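Local coordinates for protein uronate dehydrogenase (Agrobacterium tumefaciens, PDB 3RFX) that is a uronate dehydrogenase that probably oxidises uronic acids such as galacturonate to aldarolactones, with NAD as the hydride acceptor, at residues I83-E96 with A136-Y150. The protein carries 1 engineered substitution. Sequence-based numbering, arbitrary orientation.
Engineered in segment 136-150: A136 (natural residue Tyr).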
ATOM      1  N   ILE A  83      26.272 -27.228  -0.336  1.00 18.76           N
ATOM      2  CA  ILE A  83      25.244 -26.312  -0.839  1.00 19.63           C
ATOM      3  C   ILE A  83      25.774 -25.600  -2.078  1.00 18.38           C
ATOM      4  O   ILE A  83      25.086 -25.491  -3.092  1.00 20.13           O
ATOM      5  CB  ILE A  83      24.911 -25.236   0.205  1.00 21.01           C
ATOM      6  CG1 ILE A  83      24.428 -25.874   1.504  1.00 24.67           C
ATOM      7  CG2 ILE A  83      23.855 -24.251  -0.329  1.00 19.48           C
ATOM      8  CD1 ILE A  83      23.007 -26.254   1.485  1.00 24.82           C
ATOM      9  N   LEU A  84      27.005 -25.119  -1.971  1.00 17.86           N
ATOM     10  CA  LEU A  84      27.680 -24.435  -3.075  1.00 20.75           C
ATOM     11  C   LEU A  84      27.637 -25.281  -4.342  1.00 21.28           C
ATOM     12  O   LEU A  84      27.306 -24.790  -5.423  1.00 22.91           O
ATOM     13  CB  LEU A  84      29.131 -24.141  -2.683  1.00 20.85           C
ATOM     14  CG  LEU A  84      29.961 -23.320  -3.673  1.00 27.77           C
ATOM     15  CD1 LEU A  84      29.460 -21.879  -3.705  1.00 24.14           C
ATOM     16  CD2 LEU A  84      31.436 -23.378  -3.295  1.00 27.42           C
ATOM     17  N   GLN A  85      27.956 -26.565  -4.208  1.00 21.35           N
ATOM     18  CA  GLN A  85      27.994 -27.464  -5.357  1.00 20.14           C
ATOM     19  C   GLN A  85      26.625 -27.741  -5.978  1.00 21.53           C
ATOM     20  O   GLN A  85      26.457 -27.640  -7.194  1.00 20.15           O
ATOM     21  CB  GLN A  85      28.681 -28.786  -4.981  1.00 23.92           C
ATOM     22  CG  GLN A  85      30.116 -28.609  -4.492  1.00 24.91           C
ATOM     23  CD  GLN A  85      31.083 -28.295  -5.615  1.00 32.86           C
ATOM     24  OE1 GLN A  85      30.969 -28.840  -6.714  1.00 36.75           O
ATOM     25  NE2 GLN A  85      32.045 -27.420  -5.345  1.00 34.89           N
ATOM     26  N   GLY A  86      25.647 -28.093  -5.148  1.00 16.81           N
ATOM     27  CA  GLY A  86      24.348 -28.513  -5.645  1.00 19.50           C
ATOM     28  C   GLY A  86      23.391 -27.381  -6.012  1.00 20.00           C
ATOM     29  O   GLY A  86      22.588 -27.515  -6.941  1.00 19.43           O
ATOM     30  N   ASN A  87      23.473 -26.269  -5.286  1.00 18.58           N
ATOM     31  CA  ASN A  87      22.444 -25.226  -5.365  1.00 17.12           C
ATOM     32  C   ASN A  87      22.924 -23.915  -5.957  1.00 18.29           C
ATOM     33  O   ASN A  87      22.112 -23.055  -6.312  1.00 18.21           O
ATOM     34  CB  ASN A  87      21.869 -24.931  -3.969  1.00 13.75           C
ATOM     35  CG  ASN A  87      21.100 -26.097  -3.392  1.00 20.34           C
ATOM     36  OD1 ASN A  87      21.070 -27.191  -3.962  1.00 19.76           O
ATOM     37  ND2 ASN A  87      20.453 -25.863  -2.252  1.00 19.11           N
ATOM     38  N   ILE A  88      24.238 -23.739  -6.022  1.00 16.21           N
ATOM     39  CA  ILE A  88      24.790 -22.480  -6.504  1.00 15.31           C
ATOM     40  C   ILE A  88      25.476 -22.724  -7.848  1.00 19.06           C
ATOM     41  O   ILE A  88      24.975 -22.299  -8.890  1.00 17.54           O
ATOM     42  CB  ILE A  88      25.703 -21.823  -5.454  1.00 15.83           C
ATOM     43  CG1 ILE A  88      24.862 -21.479  -4.210  1.00 18.53           C
ATOM     44  CG2 ILE A  88      26.341 -20.555  -6.000  1.00 18.92           C
ATOM     45  CD1 ILE A  88      25.611 -20.805  -3.114  1.00 20.14           C
ATOM     46  N   ILE A  89      26.586 -23.454  -7.828  1.00 17.79           N
ATOM     47  CA  ILE A  89      27.213 -23.896  -9.067  1.00 16.64           C
ATOM     48  C   ILE A  89      26.229 -24.693  -9.908  1.00 17.71           C
ATOM     49  O   ILE A  89      26.119 -24.482 -11.119  1.00 19.32           O
ATOM     50  CB  ILE A  89      28.468 -24.745  -8.779  1.00 20.01           C
ATOM     51  CG1 ILE A  89      29.507 -23.895  -8.046  1.00 21.82           C
ATOM     52  CG2 ILE A  89      29.025 -25.331 -10.085  1.00 19.29           C
ATOM     53  CD1 ILE A  89      30.669 -24.702  -7.462  1.00 23.53           C
ATOM     54  N   GLY A  90      25.495 -25.599  -9.267  1.00 15.30           N
ATOM     55  CA  GLY A  90      24.521 -26.411  -9.966  1.00 17.34           C
ATOM     56  C   GLY A  90      23.446 -25.612 -10.683  1.00 19.96           C
ATOM     57  O   GLY A  90      23.022 -25.973 -11.787  1.00 19.18           O
ATOM     58  N   LEU A  91      22.987 -24.536 -10.054  1.00 18.26           N
ATOM     59  CA  LEU A  91      21.952 -23.699 -10.655  1.00 17.62           C
ATOM     60  C   LEU A  91      22.507 -22.945 -11.856  1.00 16.11           C
ATOM     61  O   LEU A  91      21.868 -22.861 -12.895  1.00 20.38           O
ATOM     62  CB  LEU A  91      21.360 -22.717  -9.630  1.00 17.87           C
ATOM     63  CG  LEU A  91      19.990 -23.130  -9.085  1.00 20.64           C
ATOM     64  CD1 LEU A  91      18.881 -22.929 -10.116  1.00 19.51           C
ATOM     65  CD2 LEU A  91      20.024 -24.590  -8.611  1.00 19.37           C
ATOM     66  N   TYR A  92      23.696 -22.391 -11.708  1.00 16.39           N
ATOM     67  CA  TYR A  92      24.343 -21.740 -12.841  1.00 18.39           C
ATOM     68  C   TYR A  92      24.429 -22.703 -14.034  1.00 21.76           C
ATOM     69  O   TYR A  92      24.028 -22.365 -15.151  1.00 15.92           O
ATOM     70  CB  TYR A  92      25.723 -21.208 -12.457  1.00 18.70           C
ATOM     71  CG  TYR A  92      26.507 -20.706 -13.652  1.00 21.12           C
ATOM     72  CD1 TYR A  92      26.196 -19.484 -14.248  1.00 21.29           C
ATOM     73  CD2 TYR A  92      27.534 -21.468 -14.202  1.00 21.00           C
ATOM     74  CE1 TYR A  92      26.901 -19.030 -15.348  1.00 19.07           C
ATOM     75  CE2 TYR A  92      28.247 -21.025 -15.290  1.00 22.95           C
ATOM     76  CZ  TYR A  92      27.924 -19.804 -15.865  1.00 24.95           C
ATOM     77  OH  TYR A  92      28.627 -19.360 -16.961  1.00 23.53           O
ATOM     78  N   ASN A  93      24.925 -23.914 -13.795  1.00 17.04           N
ATOM     79  CA  ASN A  93      25.050 -24.899 -14.870  1.00 19.86           C
ATOM     80  C   ASN A  93      23.714 -25.265 -15.505  1.00 18.34           C
ATOM     81  O   ASN A  93      23.618 -25.443 -16.722  1.00 18.13           O
ATOM     82  CB  ASN A  93      25.763 -26.164 -14.366  1.00 20.99           C
ATOM     83  CG  ASN A  93      27.216 -25.911 -14.030  1.00 23.41           C
ATOM     84  OD1 ASN A  93      27.809 -24.939 -14.505  1.00 21.09           O
ATOM     85  ND2 ASN A  93      27.805 -26.785 -13.206  1.00 19.81           N
ATOM     86  N   LEU A  94      22.676 -25.396 -14.688  1.00 14.12           N
ATOM     87  CA  LEU A  94      21.369 -25.728 -15.229  1.00 15.05           C
ATOM     88  C   LEU A  94      20.858 -24.612 -16.147  1.00 15.70           C
ATOM     89  O   LEU A  94      20.322 -24.893 -17.218  1.00 16.38           O
ATOM     90  CB  LEU A  94      20.345 -25.966 -14.114  1.00 16.37           C
ATOM     91  CG  LEU A  94      18.981 -26.452 -14.608  1.00 18.62           C
ATOM     92  CD1 LEU A  94      19.052 -27.929 -14.978  1.00 18.04           C
ATOM     93  CD2 LEU A  94      17.904 -26.216 -13.542  1.00 19.72           C
ATOM     94  N   TYR A  95      21.008 -23.357 -15.720  1.00 17.17           N
ATOM     95  CA  TYR A  95      20.490 -22.231 -16.512  1.00 16.13           C
ATOM     96  C   TYR A  95      21.280 -22.023 -17.811  1.00 18.80           C
ATOM     97  O   TYR A  95      20.698 -21.766 -18.875  1.00 17.36           O
ATOM     98  CB  TYR A  95      20.328 -20.941 -15.667  1.00 14.89           C
ATOM     99  CG  TYR A  95      18.968 -20.973 -15.003  1.00 17.70           C
ATOM    100  CD1 TYR A  95      17.883 -20.317 -15.568  1.00 14.43           C
ATOM    101  CD2 TYR A  95      18.745 -21.768 -13.877  1.00 15.32           C
ATOM    102  CE1 TYR A  95      16.614 -20.399 -15.000  1.00 15.37           C
ATOM    103  CE2 TYR A  95      17.485 -21.861 -13.302  1.00 15.01           C
ATOM    104  CZ  TYR A  95      16.425 -21.180 -13.864  1.00 16.05           C
ATOM    105  OH  TYR A  95      15.176 -21.279 -13.298  1.00 16.03           O
ATOM    106  N   GLU A  96      22.594 -22.177 -17.723  1.00 16.96           N
ATOM    107  CA  GLU A  96      23.439 -22.141 -18.913  1.00 21.15           C
ATOM    108  C   GLU A  96      23.080 -23.255 -19.900  1.00 21.67           C
ATOM    109  O   GLU A  96      23.032 -23.036 -21.120  1.00 19.05           O
ATOM    110  CB  GLU A  96      24.918 -22.183 -18.522  1.00 17.03           C
ATOM    111  CG  GLU A  96      25.468 -20.817 -18.188  1.00 21.01           C
ATOM    112  CD  GLU A  96      25.260 -19.831 -19.328  1.00 28.08           C
ATOM    113  OE1 GLU A  96      25.958 -19.960 -20.353  1.00 25.05           O
ATOM    114  OE2 GLU A  96      24.383 -18.944 -19.221  1.00 21.06           O
ATOM    115  N   ALA A 136      20.825 -23.060   3.323  1.00 14.35           N
ATOM    116  CA  ALA A 136      19.939 -23.670   2.341  1.00 17.37           C
ATOM    117  C   ALA A 136      18.949 -22.639   1.796  1.00 18.49           C
ATOM    118  O   ALA A 136      18.789 -22.513   0.578  1.00 16.17           O
ATOM    119  CB  ALA A 136      19.216 -24.872   2.911  1.00 18.20           C
ATOM    120  N   GLY A 137      18.301 -21.892   2.688  1.00 15.65           N
ATOM    121  CA  GLY A 137      17.418 -20.811   2.259  1.00 13.25           C
ATOM    122  C   GLY A 137      18.128 -19.759   1.416  1.00 17.05           C
ATOM    123  O   GLY A 137      17.612 -19.315   0.376  1.00 14.43           O
ATOM    124  N   VAL A 138      19.314 -19.344   1.858  1.00 14.27           N
ATOM    125  CA  VAL A 138      20.095 -18.360   1.105  1.00 14.93           C
ATOM    126  C   VAL A 138      20.364 -18.876  -0.309  1.00 16.95           C
ATOM    127  O   VAL A 138      20.276 -18.127  -1.285  1.00 14.48           O
ATOM    128  CB  VAL A 138      21.445 -18.045   1.806  1.00 15.28           C
ATOM    129  CG1 VAL A 138      22.362 -17.200   0.904  1.00 14.30           C
ATOM    130  CG2 VAL A 138      21.213 -17.336   3.142  1.00 15.30           C
ATOM    131  N   SER A 139      20.680 -20.166  -0.425  1.00 14.11           N
ATOM    132  CA  SER A 139      20.989 -20.735  -1.735  1.00 14.50           C
ATOM    133  C   SER A 139      19.745 -20.850  -2.610  1.00 15.90           C
ATOM    134  O   SER A 139      19.831 -20.743  -3.838  1.00 15.65           O
ATOM    135  CB  SER A 139      21.694 -22.092  -1.611  1.00 16.66           C
ATOM    136  OG  SER A 139      20.772 -23.117  -1.314  1.00 15.69           O
ATOM    137  N   LYS A 140      18.580 -21.043  -1.994  1.00 12.16           N
ATOM    138  CA  LYS A 140      17.346 -21.055  -2.778  1.00 12.80           C
ATOM    139  C   LYS A 140      17.018 -19.640  -3.283  1.00 14.76           C
ATOM    140  O   LYS A 140      16.516 -19.477  -4.403  1.00 13.54           O
ATOM    141  CB  LYS A 140      16.185 -21.682  -1.995  1.00 17.07           C
ATOM    142  CG  LYS A 140      16.350 -23.204  -1.722  1.00 15.26           C
ATOM    143  CD  LYS A 140      16.373 -24.014  -3.029  1.00 16.52           C
ATOM    144  CE  LYS A 140      16.324 -25.535  -2.777  1.00 18.97           C
ATOM    145  NZ  LYS A 140      16.251 -26.316  -4.054  1.00 16.50           N
ATOM    146  N   CYS A 141      17.328 -18.629  -2.472  1.00 12.34           N
ATOM    147  CA  CYS A 141      17.268 -17.236  -2.916  1.00 13.35           C
ATOM    148  C   CYS A 141      18.188 -17.009  -4.121  1.00 16.97           C
ATOM    149  O   CYS A 141      17.823 -16.306  -5.067  1.00 14.24           O
ATOM    150  CB  CYS A 141      17.674 -16.281  -1.801  1.00 15.53           C
ATOM    151  SG  CYS A 141      16.447 -16.140  -0.453  1.00 15.92           S
ATOM    152  N   PHE A 142      19.384 -17.588  -4.079  1.00 14.54           N
ATOM    153  CA  PHE A 142      20.306 -17.454  -5.213  1.00 13.55           C
ATOM    154  C   PHE A 142      19.657 -17.996  -6.490  1.00 15.74           C
ATOM    155  O   PHE A 142      19.712 -17.351  -7.546  1.00 15.30           O
ATOM    156  CB  PHE A 142      21.640 -18.158  -4.944  1.00 15.52           C
ATOM    157  CG  PHE A 142      22.552 -18.213  -6.151  1.00 12.77           C
ATOM    158  CD1 PHE A 142      23.483 -17.214  -6.380  1.00 16.08           C
ATOM    159  CD2 PHE A 142      22.464 -19.263  -7.050  1.00 16.66           C
ATOM    160  CE1 PHE A 142      24.315 -17.261  -7.498  1.00 15.19           C
ATOM    161  CE2 PHE A 142      23.290 -19.308  -8.173  1.00 14.83           C
ATOM    162  CZ  PHE A 142      24.214 -18.313  -8.384  1.00 12.71           C
ATOM    163  N   GLY A 143      19.047 -19.174  -6.390  1.00 13.21           N
ATOM    164  CA  GLY A 143      18.336 -19.750  -7.522  1.00 15.71           C
ATOM    165  C   GLY A 143      17.237 -18.835  -8.052  1.00 18.11           C
ATOM    166  O   GLY A 143      17.072 -18.672  -9.266  1.00 12.92           O
ATOM    167  N   GLU A 144      16.467 -18.239  -7.146  1.00 14.30           N
ATOM    168  CA  GLU A 144      15.418 -17.297  -7.546  1.00 14.72           C
ATOM    169  C   GLU A 144      15.970 -16.053  -8.241  1.00 14.86           C
ATOM    170  O   GLU A 144      15.404 -15.592  -9.235  1.00 14.19           O
ATOM    171  CB  GLU A 144      14.596 -16.852  -6.322  1.00 14.38           C
ATOM    172  CG  GLU A 144      13.769 -17.965  -5.687  1.00 12.21           C
ATOM    173  CD  GLU A 144      12.806 -17.442  -4.614  1.00 15.52           C
ATOM    174  OE1 GLU A 144      12.723 -16.206  -4.420  1.00 18.40           O
ATOM    175  OE2 GLU A 144      12.128 -18.271  -3.982  1.00 14.61           O
ATOM    176  N   ASN A 145      17.041 -15.485  -7.693  1.00 11.87           N
ATOM    177  CA  ASN A 145      17.630 -14.271  -8.256  1.00 12.81           C
ATOM    178  C   ASN A 145      18.265 -14.546  -9.612  1.00 15.64           C
ATOM    179  O   ASN A 145      18.165 -13.728 -10.542  1.00 13.48           O
ATOM    180  CB  ASN A 145      18.674 -13.680  -7.310  1.00 12.67           C
ATOM    181  CG  ASN A 145      18.055 -13.162  -6.008  1.00 18.87           C
ATOM    182  OD1 ASN A 145      16.902 -12.725  -5.991  1.00 16.97           O
ATOM    183  ND2 ASN A 145      18.817 -13.214  -4.922  1.00 14.62           N
ATOM    184  N   LEU A 146      18.921 -15.696  -9.714  1.00 12.63           N
ATOM    185  CA  LEU A 146      19.517 -16.119 -10.984  1.00 14.38           C
ATOM    186  C   LEU A 146      18.435 -16.354 -12.035  1.00 13.38           C
ATOM    187  O   LEU A 146      18.557 -15.889 -13.175  1.00 13.93           O
ATOM    188  CB  LEU A 146      20.353 -17.390 -10.803  1.00 15.32           C
ATOM    189  CG  LEU A 146      21.208 -17.772 -12.028  1.00 14.10           C
ATOM    190  CD1 LEU A 146      22.461 -16.944 -12.044  1.00 17.30           C
ATOM    191  CD2 LEU A 146      21.548 -19.255 -12.017  1.00 20.02           C
ATOM    192  N   ALA A 147      17.373 -17.064 -11.663  1.00 12.62           N
ATOM    193  CA  ALA A 147      16.275 -17.305 -12.603  1.00 14.01           C
ATOM    194  C   ALA A 147      15.664 -15.989 -13.085  1.00 14.74           C
ATOM    195  O   ALA A 147      15.319 -15.845 -14.267  1.00 13.30           O
ATOM    196  CB  ALA A 147      15.191 -18.194 -11.981  1.00 13.89           C
ATOM    197  N   ARG A 148      15.509 -15.032 -12.173  1.00 11.50           N
ATOM    198  CA  ARG A 148      14.930 -13.742 -12.556  1.00 14.68           C
ATOM    199  C   ARG A 148      15.820 -13.040 -13.577  1.00 13.28           C
ATOM    200  O   ARG A 148      15.328 -12.471 -14.548  1.00 12.71           O
ATOM    201  CB  ARG A 148      14.715 -12.838 -11.332  1.00 14.38           C
ATOM    202  CG  ARG A 148      14.111 -11.459 -11.675  1.00 14.28           C
ATOM    203  CD  ARG A 148      12.651 -11.570 -12.134  1.00 19.11           C
ATOM    204  NE  ARG A 148      12.303 -10.534 -13.106  1.00 18.74           N
ATOM    205  CZ  ARG A 148      11.061 -10.179 -13.424  1.00 21.52           C
ATOM    206  NH1 ARG A 148      10.020 -10.749 -12.823  1.00 20.02           N
ATOM    207  NH2 ARG A 148      10.857  -9.239 -14.341  1.00 18.50           N
ATOM    208  N   MET A 149      17.132 -13.087 -13.354  1.00 11.60           N
ATOM    209  CA  MET A 149      18.082 -12.456 -14.271  1.00 13.91           C
ATOM    210  C   MET A 149      18.023 -13.092 -15.670  1.00 15.32           C
ATOM    211  O   MET A 149      17.986 -12.375 -16.681  1.00 12.70           O
ATOM    212  CB  MET A 149      19.506 -12.486 -13.690  1.00 13.16           C
ATOM    213  CG  MET A 149      20.554 -11.726 -14.515  1.00 15.33           C
ATOM    214  SD  MET A 149      21.256 -12.788 -15.810  1.00 17.39           S
ATOM    215  CE  MET A 149      22.338 -13.836 -14.825  1.00 15.64           C
ATOM    216  N   TYR A 150      17.995 -14.425 -15.737  1.00 12.19           N
ATOM    217  CA  TYR A 150      17.862 -15.091 -17.035  1.00 13.72           C
ATOM    218  C   TYR A 150      16.521 -14.787 -17.694  1.00 16.21           C
ATOM    219  O   TYR A 150      16.420 -14.747 -18.924  1.00 13.85           O
ATOM    220  CB  TYR A 150      18.076 -16.606 -16.946  1.00 13.07           C
ATOM    221  CG  TYR A 150      19.539 -17.013 -16.921  1.00 15.97           C
ATOM    222  CD1 TYR A 150      20.131 -17.636 -18.020  1.00 15.30           C
ATOM    223  CD2 TYR A 150      20.330 -16.765 -15.800  1.00 15.72           C
ATOM    224  CE1 TYR A 150      21.479 -18.011 -18.001  1.00 16.21           C
ATOM    225  CE2 TYR A 150      21.667 -17.131 -15.770  1.00 16.43           C
ATOM    226  CZ  TYR A 150      22.237 -17.755 -16.876  1.00 18.56           C
ATOM    227  OH  TYR A 150      23.567 -18.117 -16.831  1.00 17.05           O
TER
HETATM  228  O   HOH W   1      19.401 -22.726  -5.710  1.00 16.11           O
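N87 bonds S139, and Y150 bonds E96, near opposite ends of a parallel helix pair, 83-96 beside 136-150, that belongs to the Rossmann fold of this short-chain dehydrogenase relative. The segment axes come within 8.8 Å, 1° from parallel. Toward the N-terminal end, near the bound NAD touched by G86, the N87 amide gives a nearly straight bond from ND2 to S139 OG (2.9 Å, 169°), in its own plane, while OD1 accepts from I74 N. With OG lodged between backbone N and carbonyl carbon (chi1 78°), S139 also donates to A136 O of its own helix; A136 itself is the engineered replacement of a tyrosine. One water donates to both N87 O and S139 O, linking the two backbones. Midway, I88 CG2 sits over the centre of the F142 ring, 4.0 Å from its centroid, while L91 CB meets that ring at the edge and L91 CG rests on G143 CA. Y95 packs its ring obliquely against L146 and A147, its hydroxyl bonded to T158, and lays CB over the Y150 face, 3.8 Å from the centroid. E96 bends at chi2, bringing OE2 to Y150, while OE1 salt-bridges K265 of the second subunit; Y150 OH donates to the anti side of E96 OE2, 2.7 Å away and tilted from the carboxylate plane.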